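PDB 3ZXN: anti-sigma-factor antagonist (STAS) domain protein from Moorella thermoacetica, which probably serves as the RsbS component of a bacterial stressosome, a signalling complex that in this organism appears to control secondary messenger signalling. Local coordinates for residues S3-I7 against Q29-L34; T61-I65 against L91-L96; F78-I83 against M101-L107. The protein carries 1 engineered substitution. Where two conformers were deposited one is given. Residues are numbered along the deposited sequence.

Contact 1. Residues S3-I7 against Q29-L34; sequences SRVPI and QFKEEL
This is a loop-on-helix contact at the N-terminal edge of the STAS fold, where the chain leading into strand 7-10 runs beside helix 25-38. Residues 29-34 are regular helix, with Glu33 N bonded to Gln29 O at 3.1 Å and Leu34 N to Phe30 O at 2.9 Å. Val5 and Ile7 are extended (phi/psi -74/110 and -115/110) and turn their CB atoms to the helix, whereas Pro6 between them faces away. The nearest CA pairs are Val5-Phe30 at 6.2 Å and Ile7-Leu34 at 7.1 Å. Branched apolar side chains suit this alternation: Val5 CG1 lies 3.7 Å from Phe30 CD1, and Ile7 (chi1 m, chi2 t) extends CD1 to 3.6 Å from Glu33 CG and 4.2 Å from Leu34 CB. Phe30 and Leu34, one helical turn apart, also rest on Val16 of strand 13-17, so the contact joins the apolar layer between helix 25-38 and the sheet. Glu33, with chi1 and chi2 both t, is long enough to carry its carboxylate across to the loop. There Ser3 OG donates to Glu33 OE2 at 3.0 Å, while a water donates to both Val5 O (2.9 Å) and Glu33 OE1 (2.5 Å).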
ATOM      1  N   SER A   3     -11.045  13.621  -0.303  1.00 80.59           N
ATOM      2  CA  SER A   3     -11.342  12.221  -0.597  1.00 76.23           C
ATOM      3  C   SER A   3     -11.426  11.963  -2.101  1.00 74.55           C
ATOM      4  O   SER A   3     -12.517  11.768  -2.641  1.00 85.01           O
ATOM      5  CB  SER A   3     -12.654  11.791   0.073  1.00 79.40           C
ATOM      6  OG  SER A   3     -12.536  11.736   1.487  1.00 73.57           O
ATOM      7  N   ARG A   4     -10.279  11.966  -2.775  1.00 70.33           N
ATOM      8  CA  ARG A   4     -10.235  11.634  -4.198  1.00 72.74           C
ATOM      9  C   ARG A   4      -9.953  10.142  -4.375  1.00 67.71           C
ATOM     10  O   ARG A   4     -10.743   9.422  -4.991  1.00 66.61           O
ATOM     11  CB  ARG A   4      -9.180  12.471  -4.923  1.00 72.74           C
ATOM     12  CG  ARG A   4      -9.194  12.334  -6.444  1.00 69.51           C
ATOM     13  CD  ARG A   4      -7.945  12.974  -7.054  1.00 82.03           C
ATOM     14  NE  ARG A   4      -8.002  13.058  -8.515  1.00 89.06           N
ATOM     15  CZ  ARG A   4      -6.959  13.348  -9.292  1.00 87.56           C
ATOM     16  NH1 ARG A   4      -5.768  13.576  -8.756  1.00 86.45           N
ATOM     17  NH2 ARG A   4      -7.102  13.403 -10.610  1.00 86.08           N
ATOM     18  N   VAL A   5      -8.824   9.689  -3.830  1.00 59.54           N
ATOM     19  CA  VAL A   5      -8.479   8.268  -3.814  1.00 53.05           C
ATOM     20  C   VAL A   5      -9.337   7.525  -2.791  1.00 53.15           C
ATOM     21  O   VAL A   5      -9.184   7.720  -1.581  1.00 47.12           O
ATOM     22  CB  VAL A   5      -6.987   8.047  -3.479  1.00 50.89           C
ATOM     23  CG1 VAL A   5      -6.653   6.557  -3.452  1.00 40.57           C
ATOM     24  CG2 VAL A   5      -6.105   8.783  -4.472  1.00 49.65           C
ATOM     25  N   PRO A   6     -10.258   6.674  -3.275  1.00 44.67           N
ATOM     26  CA  PRO A   6     -11.144   5.942  -2.373  1.00 43.86           C
ATOM     27  C   PRO A   6     -10.370   4.998  -1.463  1.00 37.71           C
ATOM     28  O   PRO A   6      -9.447   4.301  -1.886  1.00 40.26           O
ATOM     29  CB  PRO A   6     -12.029   5.129  -3.334  1.00 44.83           C
ATOM     30  CG  PRO A   6     -11.988   5.893  -4.617  1.00 47.34           C
ATOM     31  CD  PRO A   6     -10.588   6.428  -4.690  1.00 46.33           C
ATOM     32  N   ILE A   7     -10.767   4.973  -0.204  1.00 35.90           N
ATOM     33  CA  ILE A   7     -10.206   4.038   0.744  1.00 38.19           C
ATOM     34  C   ILE A   7     -11.323   3.111   1.173  1.00 35.08           C
ATOM     35  O   ILE A   7     -12.242   3.532   1.877  1.00 36.85           O
ATOM     36  CB  ILE A   7      -9.643   4.778   1.971  1.00 35.70           C
ATOM     37  CG1 ILE A   7      -8.531   5.747   1.531  1.00 38.08           C
ATOM     38  CG2 ILE A   7      -9.168   3.769   3.025  1.00 32.45           C
ATOM     39  CD1 ILE A   7      -8.057   6.711   2.620  1.00 34.05           C
ATOM     40  N   GLN A  29      -2.305  14.270  -0.061  1.00 48.21           N
ATOM     41  CA  GLN A  29      -3.663  14.249   0.461  1.00 52.49           C
ATOM     42  C   GLN A  29      -4.112  12.822   0.753  1.00 49.90           C
ATOM     43  O   GLN A  29      -4.769  12.561   1.763  1.00 45.09           O
ATOM     44  CB  GLN A  29      -4.612  14.899  -0.544  1.00 57.28           C
ATOM     45  CG  GLN A  29      -6.086  14.730  -0.229  1.00 60.51           C
ATOM     46  CD  GLN A  29      -6.969  15.363  -1.292  1.00 76.84           C
ATOM     47  OE1 GLN A  29      -6.618  16.397  -1.867  1.00 81.53           O
ATOM     48  NE2 GLN A  29      -8.114  14.741  -1.566  1.00 74.88           N
ATOM     49  N   PHE A  30      -3.753  11.901  -0.138  1.00 49.75           N
ATOM     50  CA  PHE A  30      -4.116  10.507   0.040  1.00 42.24           C
ATOM     51  C   PHE A  30      -3.413   9.887   1.246  1.00 35.74           C
ATOM     52  O   PHE A  30      -4.054   9.253   2.076  1.00 33.76           O
ATOM     53  CB  PHE A  30      -3.815   9.688  -1.218  1.00 43.66           C
ATOM     54  CG  PHE A  30      -3.564   8.244  -0.932  1.00 37.65           C
ATOM     55  CD1 PHE A  30      -4.590   7.426  -0.482  1.00 38.09           C
ATOM     56  CD2 PHE A  30      -2.297   7.704  -1.077  1.00 41.65           C
ATOM     57  CE1 PHE A  30      -4.358   6.098  -0.201  1.00 35.14           C
ATOM     58  CE2 PHE A  30      -2.063   6.363  -0.800  1.00 37.87           C
ATOM     59  CZ  PHE A  30      -3.098   5.565  -0.362  1.00 30.62           C
ATOM     60  N   LYS A  31      -2.098  10.077   1.335  1.00 41.54           N
ATOM     61  CA  LYS A  31      -1.311   9.546   2.447  1.00 40.54           C
ATOM     62  C   LYS A  31      -1.873  10.023   3.784  1.00 37.18           C
ATOM     63  O   LYS A  31      -2.026   9.240   4.724  1.00 35.60           O
ATOM     64  CB  LYS A  31       0.153   9.960   2.316  1.00 43.94           C
ATOM     65  CG  LYS A  31       1.076   9.290   3.322  1.00 39.98           C
ATOM     66  CD  LYS A  31       2.380  10.029   3.407  1.00 46.09           C
ATOM     67  CE  LYS A  31       2.162  11.463   3.881  1.00 45.28           C
ATOM     68  NZ  LYS A  31       3.461  12.142   4.122  1.00 47.77           N
ATOM     69  N   GLU A  32      -2.205  11.306   3.854  1.00 38.27           N
ATOM     70  CA  GLU A  32      -2.754  11.886   5.073  1.00 39.97           C
ATOM     71  C   GLU A  32      -4.083  11.259   5.469  1.00 35.15           C
ATOM     72  O   GLU A  32      -4.289  10.914   6.633  1.00 33.13           O
ATOM     73  CB  GLU A  32      -2.900  13.406   4.930  1.00 42.05           C
ATOM     74  CG  GLU A  32      -1.562  14.134   4.929  1.00 47.70           C
ATOM     75  CD  GLU A  32      -1.698  15.626   4.668  1.00 57.66           C
ATOM     76  OE1 GLU A  32      -2.783  16.066   4.225  1.00 59.74           O
ATOM     77  OE2 GLU A  32      -0.710  16.358   4.902  1.00 59.28           O
ATOM     78  N   GLU A  33      -4.988  11.111   4.507  1.00 35.94           N
ATOM     79  CA  GLU A  33      -6.281  10.498   4.794  1.00 34.96           C
ATOM     80  C   GLU A  33      -6.131   9.025   5.181  1.00 31.94           C
ATOM     81  O   GLU A  33      -6.819   8.536   6.091  1.00 28.80           O
ATOM     82  CB  GLU A  33      -7.241  10.651   3.605  1.00 38.00           C
ATOM     83  CG  GLU A  33      -8.606  10.002   3.842  1.00 38.78           C
ATOM     84  CD  GLU A  33      -9.564  10.120   2.656  1.00 56.96           C
ATOM     85  OE1 GLU A  33      -9.142  10.597   1.576  1.00 53.97           O
ATOM     86  OE2 GLU A  33     -10.742   9.726   2.811  1.00 59.64           O
ATOM     87  N   LEU A  34      -5.250   8.310   4.485  1.00 29.64           N
ATOM     88  CA  LEU A  34      -5.045   6.894   4.784  1.00 28.88           C
ATOM     89  C   LEU A  34      -4.544   6.749   6.217  1.00 28.46           C
ATOM     90  O   LEU A  34      -5.078   5.968   7.005  1.00 28.55           O
ATOM     91  CB  LEU A  34      -4.046   6.257   3.810  1.00 26.06           C
ATOM     92  CG  LEU A  34      -3.777   4.762   4.066  1.00 28.28           C
ATOM     93  CD1 LEU A  34      -5.027   3.908   3.796  1.00 30.61           C
ATOM     94  CD2 LEU A  34      -2.602   4.255   3.241  1.00 32.33           C
TER
HETATM   95  O   HOH W   1      -7.661   9.795  -0.308  1.00 54.98           O

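Contact 2. Residues T61-I65 against L91-L96; sequences TRVLI and LTEMGL
A glycine at positive phi, Gly95 (107/0), brings helix 85-93 to a stop against the side of helix 58-74. Met94 is the first residue to leave helical angles (-94/6), and Gly95 is the C-prime residue of a Schellman motif: Leu96 N bonds to Leu91 O at 3.0 Å and Gly95 N to Thr92 O at 3.2 Å. At these angles a CB on Gly95 would jam against the preceding carbonyl oxygen. Ile65 CD1 packs 3.8 Å from Gly95 C. Residues 61-65 are regular helix, with Ile65 N to Thr61 O at 2.8 Å. The nearest CA pairs are Thr61-Leu91 at 6.2 Å and Ile65-Leu96 at 5.9 Å. No hydrogen bond crosses; the contact is made by packing. Ile65 (chi1 m, chi2 t) lays CG1 3.6 Å from Leu96 CD1. Leu64 touches the side chains of both residues joined by the Leu96 N to Leu91 O bond, through CD1 to Leu91 CD2 and CB to Leu96 CD2, each at 4.2 Å. Small Thr61 permits close approach: its OG1, hydrogen-bonded to Asp57 O just ahead of its helix, lies 3.5 Å from Leu91 CD2 and 3.4 Å from Met94 SD. Leu64 and Leu96 also meet on Leu80 of strand 78-81, beside a Schellman motif that ends a helix of the alpha/beta STAS fold.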
ATOM      1  N   THR A  61       7.241   6.835  -4.094  1.00 35.67           N
ATOM      2  CA  THR A  61       8.099   5.911  -3.368  1.00 37.77           C
ATOM      3  C   THR A  61       8.215   6.307  -1.899  1.00 39.06           C
ATOM      4  O   THR A  61       8.160   5.462  -1.003  1.00 29.63           O
ATOM      5  CB  THR A  61       9.513   5.838  -3.974  1.00 39.97           C
ATOM      6  OG1 THR A  61       9.439   5.345  -5.315  1.00 40.53           O
ATOM      7  CG2 THR A  61      10.391   4.900  -3.147  1.00 42.29           C
ATOM      8  N   ARG A  62       8.392   7.600  -1.655  1.00 39.50           N
ATOM      9  CA  ARG A  62       8.582   8.077  -0.290  1.00 38.57           C
ATOM     10  C   ARG A  62       7.301   7.909   0.512  1.00 30.95           C
ATOM     11  O   ARG A  62       7.345   7.549   1.681  1.00 33.37           O
ATOM     12  CB  ARG A  62       9.084   9.528  -0.269  1.00 43.81           C
ATOM     13  CG  ARG A  62      10.563   9.651  -0.639  1.00 55.21           C
ATOM     14  CD  ARG A  62      10.918  11.019  -1.243  1.00 69.81           C
ATOM     15  NE  ARG A  62      10.941  12.095  -0.253  1.00 78.02           N
ATOM     16  CZ  ARG A  62      10.077  13.107  -0.224  1.00 82.94           C
ATOM     17  NH1 ARG A  62       9.114  13.190  -1.136  1.00 73.32           N
ATOM     18  NH2 ARG A  62      10.178  14.039   0.717  1.00 82.61           N
ATOM     19  N   VAL A  63       6.164   8.162  -0.126  1.00 31.13           N
ATOM     20  CA  VAL A  63       4.867   7.891   0.482  1.00 31.80           C
ATOM     21  C   VAL A  63       4.703   6.408   0.857  1.00 35.53           C
ATOM     22  O   VAL A  63       4.243   6.079   1.958  1.00 28.63           O
ATOM     23  CB  VAL A  63       3.733   8.323  -0.442  1.00 38.85           C
ATOM     24  CG1 VAL A  63       2.446   7.612  -0.066  1.00 40.31           C
ATOM     25  CG2 VAL A  63       3.565   9.844  -0.393  1.00 40.22           C
ATOM     26  N   LEU A  64       5.082   5.517  -0.061  1.00 31.36           N
ATOM     27  CA  LEU A  64       5.049   4.086   0.223  1.00 29.99           C
ATOM     28  C   LEU A  64       6.017   3.682   1.335  1.00 32.70           C
ATOM     29  O   LEU A  64       5.695   2.819   2.145  1.00 25.98           O
ATOM     30  CB  LEU A  64       5.305   3.260  -1.038  1.00 29.92           C
ATOM     31  CG  LEU A  64       4.221   3.379  -2.109  1.00 31.92           C
ATOM     32  CD1 LEU A  64       4.629   2.619  -3.367  1.00 35.38           C
ATOM     33  CD2 LEU A  64       2.880   2.855  -1.571  1.00 29.41           C
ATOM     34  N   ILE A  65       7.200   4.295   1.384  1.00 25.28           N
ATOM     35  CA  ILE A  65       8.112   3.997   2.486  1.00 28.94           C
ATOM     36  C   ILE A  65       7.523   4.450   3.832  1.00 26.76           C
ATOM     37  O   ILE A  65       7.645   3.741   4.834  1.00 25.72           O
ATOM     38  CB  ILE A  65       9.538   4.599   2.272  1.00 28.99           C
ATOM     39  CG1 ILE A  65      10.203   4.001   1.030  1.00 34.23           C
ATOM     40  CG2 ILE A  65      10.413   4.355   3.494  1.00 37.59           C
ATOM     41  CD1 ILE A  65      11.490   4.723   0.593  1.00 32.57           C
ATOM     42  N   LEU A  91      11.418   1.147  -7.470  1.00 35.22           N
ATOM     43  CA  LEU A  91      11.116   1.217  -6.035  1.00 37.60           C
ATOM     44  C   LEU A  91      12.314   0.843  -5.152  1.00 35.43           C
ATOM     45  O   LEU A  91      12.619   1.516  -4.157  1.00 32.77           O
ATOM     46  CB  LEU A  91       9.929   0.304  -5.694  1.00 31.86           C
ATOM     47  CG  LEU A  91       8.576   0.749  -6.262  1.00 32.74           C
ATOM     48  CD1 LEU A  91       7.495  -0.338  -6.090  1.00 32.03           C
ATOM     49  CD2 LEU A  91       8.145   2.065  -5.617  1.00 35.18           C
ATOM     50  N   THR A  92      12.971  -0.253  -5.507  1.00 32.63           N
ATOM     51  CA  THR A  92      14.113  -0.747  -4.755  1.00 32.18           C
ATOM     52  C   THR A  92      15.278   0.254  -4.837  1.00 40.58           C
ATOM     53  O   THR A  92      15.997   0.456  -3.868  1.00 35.43           O
ATOM     54  CB  THR A  92      14.555  -2.129  -5.283  1.00 37.33           C
ATOM     55  OG1 THR A  92      13.521  -3.091  -5.035  1.00 39.21           O
ATOM     56  CG2 THR A  92      15.831  -2.593  -4.606  1.00 43.18           C
ATOM     57  N   GLU A  93      15.444   0.878  -5.997  1.00 43.13           N
ATOM     58  CA  GLU A  93      16.528   1.831  -6.207  1.00 44.94           C
ATOM     59  C   GLU A  93      16.284   3.097  -5.414  1.00 50.39           C
ATOM     60  O   GLU A  93      17.222   3.803  -5.049  1.00 47.04           O
ATOM     61  CB  GLU A  93      16.681   2.165  -7.692  1.00 46.55           C
ATOM     62  CG  GLU A  93      17.343   1.064  -8.502  1.00 52.33           C
ATOM     63  CD  GLU A  93      17.389   1.370  -9.988  1.00 61.49           C
ATOM     64  OE1 GLU A  93      16.706   2.325 -10.423  1.00 60.44           O
ATOM     65  OE2 GLU A  93      18.105   0.650 -10.721  1.00 58.30           O
ATOM     66  N   MET A  94      15.020   3.381  -5.137  1.00 47.55           N
ATOM     67  CA  MET A  94      14.676   4.572  -4.374  1.00 37.07           C
ATOM     68  C   MET A  94      14.544   4.308  -2.866  1.00 39.28           C
ATOM     69  O   MET A  94      14.142   5.195  -2.117  1.00 39.35           O
ATOM     70  CB  MET A  94      13.414   5.224  -4.954  1.00 43.98           C
ATOM     71  CG  MET A  94      13.623   5.787  -6.366  1.00 47.47           C
ATOM     72  SD  MET A  94      12.111   6.269  -7.239  1.00 59.49           S
ATOM     73  CE  MET A  94      12.809   7.062  -8.692  1.00 65.24           C
ATOM     74  N   GLY A  95      14.875   3.091  -2.426  1.00 36.75           N
ATOM     75  CA  GLY A  95      14.942   2.782  -1.002  1.00 38.49           C
ATOM     76  C   GLY A  95      13.850   1.914  -0.366  1.00 39.29           C
ATOM     77  O   GLY A  95      13.885   1.649   0.845  1.00 33.80           O
ATOM     78  N   LEU A  96      12.879   1.465  -1.154  1.00 35.83           N
ATOM     79  CA  LEU A  96      11.822   0.602  -0.604  1.00 29.49           C
ATOM     80  C   LEU A  96      12.295  -0.856  -0.604  1.00 30.61           C
ATOM     81  O   LEU A  96      12.616  -1.405  -1.656  1.00 36.19           O
ATOM     82  CB  LEU A  96      10.515   0.757  -1.403  1.00 33.44           C
ATOM     83  CG  LEU A  96       9.250   0.067  -0.852  1.00 34.73           C
ATOM     84  CD1 LEU A  96       8.850   0.664   0.483  1.00 29.89           C
ATOM     85  CD2 LEU A  96       8.088   0.170  -1.830  1.00 32.10           C
TER

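Contact 3. Residues F78-I83 against M101-L107; sequences FVLTGI and MATALNL
Leu80 holds the two parallel strands together: Leu80 N donates to Ala102 O at 3.1 Å, and Leu80 O accepts from Ala104 N at 3.0 Å, bracketing Thr103. Gly82 N then donates to Ala104 O at 3.3 Å, with a weak second bond to Leu105 O, also 3.3 Å. Positive phi (74/47) at Gly82, easily adopted without a side chain, turns the chain off the strand. Waters continue the pairing, one joining Phe78 O (2.7 Å) to Ala102 N (3.0 Å), another Ile83 N (2.8 Å) to Ala104 O (3.0 Å). CA-CA spacing is 4.7 Å for Leu80-Thr103 and Thr81-Ala104; the short axes diverge by 37°. On one face, Val79 CG2 packs 3.9 Å from Ala104 CB, beneath helix 107-118, where Asn106, at the N-cap, accepts a hydrogen bond at OD1 from Lys109 N. On the other, Met101 CE touches both Phe78 CE2 (3.3 Å) and Leu80 CB (3.9 Å). With helix 85-93 linking the strands, this is a beta-alpha-beta crossover at the edge of the STAS sheet.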
ATOM      1  N   PHE A  78       0.622  -5.368   6.194  1.00 23.16           N
ATOM      2  CA  PHE A  78       0.577  -4.521   5.012  1.00 22.01           C
ATOM      3  C   PHE A  78       1.107  -5.287   3.808  1.00 25.02           C
ATOM      4  O   PHE A  78       2.176  -5.870   3.888  1.00 26.79           O
ATOM      5  CB  PHE A  78       1.450  -3.267   5.256  1.00 22.08           C
ATOM      6  CG  PHE A  78       1.671  -2.418   4.034  1.00 25.33           C
ATOM      7  CD1 PHE A  78       0.605  -1.952   3.285  1.00 29.54           C
ATOM      8  CD2 PHE A  78       2.951  -2.044   3.654  1.00 29.14           C
ATOM      9  CE1 PHE A  78       0.814  -1.152   2.158  1.00 27.55           C
ATOM     10  CE2 PHE A  78       3.156  -1.235   2.541  1.00 34.48           C
ATOM     11  CZ  PHE A  78       2.088  -0.796   1.793  1.00 27.78           C
ATOM     12  N   VAL A  79       0.352  -5.293   2.707  1.00 24.53           N
ATOM     13  CA  VAL A  79       0.824  -5.902   1.469  0.67 24.40           C
ATOM     14  C   VAL A  79       0.688  -4.918   0.302  1.00 23.85           C
ATOM     15  O   VAL A  79      -0.321  -4.229   0.165  1.00 23.09           O
ATOM     16  CB  VAL A  79       0.116  -7.270   1.177  0.67 26.42           C
ATOM     17  CG1 VAL A  79      -1.371  -7.084   1.004  0.67 23.81           C
ATOM     18  CG2 VAL A  79       0.733  -7.971  -0.043  0.67 25.79           C
ATOM     19  N   LEU A  80       1.741  -4.839  -0.511  1.00 21.32           N
ATOM     20  CA  LEU A  80       1.779  -3.969  -1.679  1.00 22.31           C
ATOM     21  C   LEU A  80       1.604  -4.865  -2.901  1.00 24.24           C
ATOM     22  O   LEU A  80       2.258  -5.902  -2.986  1.00 24.95           O
ATOM     23  CB  LEU A  80       3.134  -3.253  -1.766  1.00 23.13           C
ATOM     24  CG  LEU A  80       3.321  -2.222  -2.881  1.00 23.78           C
ATOM     25  CD1 LEU A  80       2.408  -1.011  -2.658  1.00 26.50           C
ATOM     26  CD2 LEU A  80       4.787  -1.785  -2.991  1.00 22.68           C
ATOM     27  N   THR A  81       0.710  -4.481  -3.812  1.00 20.76           N
ATOM     28  CA  THR A  81       0.336  -5.353  -4.926  1.00 24.67           C
ATOM     29  C   THR A  81       0.383  -4.644  -6.282  1.00 25.24           C
ATOM     30  O   THR A  81       0.349  -3.410  -6.353  1.00 22.49           O
ATOM     31  CB  THR A  81      -1.092  -5.996  -4.725  1.00 24.15           C
ATOM     32  OG1 THR A  81      -2.111  -5.003  -4.859  1.00 21.58           O
ATOM     33  CG2 THR A  81      -1.228  -6.659  -3.354  1.00 21.08           C
ATOM     34  N   GLY A  82       0.460  -5.442  -7.355  1.00 27.03           N
ATOM     35  CA  GLY A  82       0.437  -4.930  -8.721  1.00 22.04           C
ATOM     36  C   GLY A  82       1.740  -4.260  -9.141  1.00 29.12           C
ATOM     37  O   GLY A  82       1.723  -3.167  -9.695  1.00 28.90           O
ATOM     38  N   ILE A  83       2.865  -4.919  -8.870  1.00 28.94           N
ATOM     39  CA  ILE A  83       4.197  -4.365  -9.113  1.00 29.34           C
ATOM     40  C   ILE A  83       4.903  -5.059 -10.287  1.00 32.29           C
ATOM     41  O   ILE A  83       5.437  -6.165 -10.146  1.00 29.94           O
ATOM     42  CB  ILE A  83       5.104  -4.543  -7.889  1.00 27.24           C
ATOM     43  CG1 ILE A  83       4.429  -3.981  -6.631  1.00 27.13           C
ATOM     44  CG2 ILE A  83       6.468  -3.892  -8.140  1.00 32.37           C
ATOM     45  CD1 ILE A  83       5.121  -4.388  -5.348  1.00 30.52           C
ATOM     46  N   MET A 101       9.391  -7.169   2.469  1.00 30.31           N
ATOM     47  CA  MET A 101       8.000  -6.840   2.761  1.00 30.07           C
ATOM     48  C   MET A 101       7.038  -7.763   2.015  1.00 28.13           C
ATOM     49  O   MET A 101       7.430  -8.427   1.057  1.00 23.38           O
ATOM     50  CB  MET A 101       7.699  -5.375   2.461  1.00 33.27           C
ATOM     51  CG  MET A 101       7.581  -5.037   1.004  1.00 33.42           C
ATOM     52  SD  MET A 101       7.208  -3.279   0.759  1.00 48.05           S
ATOM     53  CE  MET A 101       5.524  -3.172   1.322  1.00 35.52           C
ATOM     54  N   ALA A 102       5.794  -7.805   2.476  1.00 25.22           N
ATOM     55  CA  ALA A 102       4.774  -8.626   1.832  1.00 25.26           C
ATOM     56  C   ALA A 102       4.318  -7.951   0.539  1.00 25.38           C
ATOM     57  O   ALA A 102       3.863  -6.808   0.545  1.00 24.78           O
ATOM     58  CB  ALA A 102       3.599  -8.841   2.769  1.00 25.88           C
ATOM     59  N   THR A 103       4.470  -8.647  -0.583  1.00 23.56           N
ATOM     60  CA  THR A 103       3.936  -8.151  -1.839  1.00 23.66           C
ATOM     61  C   THR A 103       3.073  -9.268  -2.468  1.00 24.18           C
ATOM     62  O   THR A 103       3.275 -10.443  -2.179  1.00 25.07           O
ATOM     63  CB  THR A 103       5.043  -7.676  -2.827  1.00 25.14           C
ATOM     64  OG1 THR A 103       5.897  -8.768  -3.181  1.00 26.67           O
ATOM     65  CG2 THR A 103       5.910  -6.520  -2.225  1.00 22.97           C
ATOM     66  N   ALA A 104       2.100  -8.884  -3.285  1.00 23.94           N
ATOM     67  CA  ALA A 104       1.260  -9.861  -3.991  1.00 26.35           C
ATOM     68  C   ALA A 104       0.915  -9.368  -5.401  1.00 24.41           C
ATOM     69  O   ALA A 104       1.144  -8.210  -5.751  1.00 21.24           O
ATOM     70  CB  ALA A 104       0.009 -10.223  -3.181  1.00 21.68           C
ATOM     71  N   LEU A 105       0.403 -10.266  -6.235  1.00 23.06           N
ATOM     72  CA  LEU A 105       0.224  -9.954  -7.645  1.00 24.32           C
ATOM     73  C   LEU A 105      -0.909  -8.958  -7.870  1.00 24.09           C
ATOM     74  O   LEU A 105      -0.832  -8.102  -8.733  1.00 25.68           O
ATOM     75  CB  LEU A 105      -0.076 -11.254  -8.433  1.00 24.92           C
ATOM     76  CG  LEU A 105      -0.274 -11.065  -9.939  1.00 29.87           C
ATOM     77  CD1 LEU A 105       0.968 -10.423 -10.556  1.00 24.35           C
ATOM     78  CD2 LEU A 105      -0.637 -12.412 -10.639  1.00 25.42           C
ATOM     79  N   ASN A 106      -1.971  -9.099  -7.090  1.00 27.09           N
ATOM     80  CA  ASN A 106      -3.165  -8.294  -7.265  1.00 27.67           C
ATOM     81  C   ASN A 106      -3.917  -8.229  -5.950  1.00 26.38           C
ATOM     82  O   ASN A 106      -3.472  -8.787  -4.945  1.00 24.33           O
ATOM     83  CB  ASN A 106      -4.055  -8.893  -8.359  1.00 28.66           C
ATOM     84  CG  ASN A 106      -4.433 -10.322  -8.076  1.00 26.17           C
ATOM     85  OD1 ASN A 106      -4.830 -10.664  -6.966  1.00 28.32           O
ATOM     86  ND2 ASN A 106      -4.283 -11.179  -9.077  1.00 29.83           N
ATOM     87  N   LEU A 107      -5.067  -7.569  -5.963  1.00 25.68           N
ATOM     88  CA  LEU A 107      -5.831  -7.373  -4.736  0.59 27.10           C
ATOM     89  C   LEU A 107      -6.322  -8.680  -4.127  1.00 27.26           C
ATOM     90  O   LEU A 107      -6.375  -8.811  -2.901  1.00 26.04           O
ATOM     91  CB  LEU A 107      -7.013  -6.420  -4.951  0.59 26.18           C
ATOM     92  CG  LEU A 107      -6.738  -4.926  -5.105  0.59 26.48           C
ATOM     93  CD1 LEU A 107      -8.056  -4.173  -4.982  0.59 28.97           C
ATOM     94  CD2 LEU A 107      -5.735  -4.437  -4.058  0.59 27.51           C
TER
HETATM   95  O   HOH W   2       4.795  -6.086   4.673  1.00 26.28           O
HETATM   96  O   HOH W   3       2.966  -7.569  -8.042  1.00 27.16           O

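In the fold
All three contacts lie within one STAS domain; contact 1 closes before the other two open. Contact 1 and contact 3 lie on opposite sides of the chain's centre, about 19 Å apart between centres, at the two edges of the five-stranded sheet: one beside outermost strand 7-10, the other including outermost strand 102-104. The centre of contact 2 is about 19 Å from that of contact 1 and about 14 Å from that of contact 3. Helix 58-74 links the outer pair: Lys31 CD touches Val63 CG2 at 4.0 Å, and Leu64 CD2 touches Leu80 CD1 at 4.0 Å. Contacts 2 and 3 interlock further, with Leu96 CD2 4.0 Å from Leu80 CD2 and Leu91 CD1 4.2 Å from Ile83 CG2, as their segments alternate along the chain.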